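PDB 3AKB: putative calcium binding protein from Streptomyces coelicolor, which binds calcium ions through EF-hand helix-loop-helix motifs and probably takes part in calcium-mediated regulation. Local coordinates for residues Lys31-Glu36 and His101-Val106. The protein carries 2 engineered substitutions. Residues are numbered along the deposited sequence; the frame is centred on the assembly and turned at random.
Engineered in segment 31-36: Met33 (natural residue Leu).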
loop_
_atom_site.group_PDB
_atom_site.type_symbol
_atom_site.label_atom_id
_atom_site.label_comp_id
_atom_site.label_asym_id
_atom_site.label_seq_id
_atom_site.Cartn_x
_atom_site.Cartn_y
_atom_site.Cartn_z
ATOM N N LYS A 31 11.750 0.559 -0.582
ATOM C CA LYS A 31 13.086 -0.022 -0.399
ATOM C C LYS A 31 12.958 -1.491 0.054
ATOM O O LYS A 31 13.636 -2.386 -0.457
ATOM C CB LYS A 31 13.878 0.783 0.646
ATOM C CG LYS A 31 15.264 0.245 0.871
ATOM C CD LYS A 31 16.039 1.071 1.880
ATOM C CE LYS A 31 16.892 2.104 1.197
ATOM N NZ LYS A 31 18.122 2.425 2.005
ATOM N N ALA A 32 12.057 -1.740 0.996
ATOM C CA ALA A 32 11.951 -3.079 1.585
ATOM C C ALA A 32 11.391 -4.060 0.561
ATOM O O ALA A 32 11.819 -5.221 0.501
ATOM C CB ALA A 32 11.096 -3.048 2.864
ATOM N N MET A 33 10.453 -3.605 -0.267
ATOM C CA MET A 33 9.901 -4.509 -1.273
ATOM C C MET A 33 10.949 -4.842 -2.339
ATOM O O MET A 33 11.060 -5.984 -2.770
ATOM C CB MET A 33 8.650 -3.928 -1.961
ATOM C CG MET A 33 7.920 -4.959 -2.775
ATOM S SD MET A 33 6.759 -4.291 -4.064
ATOM C CE MET A 33 6.279 -5.914 -4.762
ATOM N N LEU A 34 11.703 -3.835 -2.774
ATOM C CA LEU A 34 12.781 -4.077 -3.721
ATOM C C LEU A 34 13.819 -5.049 -3.177
ATOM O O LEU A 34 14.329 -5.913 -3.931
ATOM C CB LEU A 34 13.440 -2.745 -4.109
ATOM C CG LEU A 34 12.509 -1.824 -4.892
ATOM C CD1 LEU A 34 13.171 -0.439 -5.033
ATOM C CD2 LEU A 34 12.115 -2.365 -6.254
ATOM N N ALA A 35 14.162 -4.902 -1.897
ATOM C CA ALA A 35 15.110 -5.802 -1.259
ATOM C C ALA A 35 14.584 -7.239 -1.202
ATOM O O ALA A 35 15.343 -8.197 -1.484
ATOM C CB ALA A 35 15.463 -5.290 0.120
ATOM N N GLU A 36 13.288 -7.394 -0.904
ATOM C CA GLU A 36 12.667 -8.718 -0.826
ATOM C C GLU A 36 12.782 -9.476 -2.159
ATOM O O GLU A 36 13.023 -10.703 -2.170
ATOM C CB GLU A 36 11.191 -8.574 -0.399
ATOM C CG GLU A 36 10.340 -9.850 -0.471
ATOM C CD GLU A 36 10.807 -10.913 0.484
ATOM O OE1 GLU A 36 11.161 -10.560 1.629
ATOM O OE2 GLU A 36 10.852 -12.099 0.097
ATOM N N HIS A 101 0.690 -0.796 -9.653
ATOM C CA HIS A 101 1.162 -1.331 -10.928
ATOM C C HIS A 101 2.649 -1.662 -10.879
ATOM O O HIS A 101 3.100 -2.728 -11.331
ATOM C CB HIS A 101 0.892 -0.317 -12.029
ATOM C CG HIS A 101 1.153 -0.837 -13.409
ATOM N ND1 HIS A 101 2.326 -0.629 -14.110
ATOM C CD2 HIS A 101 0.361 -1.576 -14.221
ATOM C CE1 HIS A 101 2.237 -1.226 -15.288
ATOM N NE2 HIS A 101 1.053 -1.796 -15.382
ATOM N N ALA A 102 3.419 -0.728 -10.320
ATOM C CA ALA A 102 4.868 -0.924 -10.179
ATOM C C ALA A 102 5.224 -2.081 -9.243
ATOM O O ALA A 102 6.198 -2.814 -9.486
ATOM C CB ALA A 102 5.527 0.377 -9.715
ATOM N N ALA A 103 4.418 -2.253 -8.194
ATOM C CA ALA A 103 4.611 -3.318 -7.230
ATOM C C ALA A 103 4.360 -4.657 -7.901
ATOM O O ALA A 103 5.111 -5.612 -7.698
ATOM C CB ALA A 103 3.666 -3.119 -6.028
ATOM N N LEU A 104 3.322 -4.744 -8.730
ATOM C CA LEU A 104 3.115 -5.985 -9.480
ATOM C C LEU A 104 4.315 -6.319 -10.365
ATOM O O LEU A 104 4.699 -7.480 -10.507
ATOM C CB LEU A 104 1.845 -5.913 -10.341
ATOM C CG LEU A 104 0.576 -6.001 -9.483
ATOM C CD1 LEU A 104 -0.636 -5.561 -10.238
ATOM C CD2 LEU A 104 0.303 -7.432 -8.961
ATOM N N GLY A 105 4.901 -5.297 -10.982
ATOM C CA GLY A 105 6.077 -5.527 -11.843
ATOM C C GLY A 105 7.239 -6.081 -11.044
ATOM O O GLY A 105 7.959 -6.981 -11.501
ATOM N N VAL A 106 7.442 -5.532 -9.850
ATOM C CA VAL A 106 8.511 -6.019 -8.983
ATOM C C VAL A 106 8.321 -7.466 -8.547
ATOM O O VAL A 106 9.304 -8.236 -8.468
ATOM C CB VAL A 106 8.679 -5.087 -7.749
ATOM C CG1 VAL A 106 9.619 -5.665 -6.722
ATOM C CG2 VAL A 106 9.188 -3.739 -8.198
#
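Met33 and Leu34 meet Ala103 and Val106 across two helices of an EF-hand protein, whose local axes run 22° from parallel and approach to 10.7 Å. The helix through Lys31-Glu36 is the exiting helix of the EF-hand whose loop starts at Asp14. The helix through His101-Val106 enters the EF-hand loop that starts at Asp108. The closest pair of CA atoms is Leu34 CA and Val106 CA, 7.0 Å apart. No hydrogen bond joins the segments, and the contact is buried and apolar.

Met33 is an engineered residue, leucine in the natural protein. Its CG is anti to the backbone N (chi1 -168°), and the chain beyond stays extended, which carries the thioether across to the other helix. The sulfur lies against Ala103, with Met33 SD 3.8 Å from Ala103 CB. Val106 reaches toward Met33 tip to tip, and its CG1 is 3.9 Å from Met33 CE. Val106 CG2 is 3.8 Å from Leu34 CD2. The side chains of Leu34 and Val106 cross at about a right angle. Only the CD2 branch of Leu34 comes within 4.2 Å of the valine.

Other parts of the fold close round this seam. Val39 touches both Leu34 and Val106, Phe127 touches Met33, and Leu49 of helix 44-64 touches Leu34 and Ala102. On the same helix as Met33, Glu36 OE2 forms a salt bridge with Arg122 NE of helix 117-126. The contact thus joins two calcium-binding helix-loop-helix units. The methionine ends against the backbone of the other helix, with Met33 CE 3.2 Å from Ala103 O.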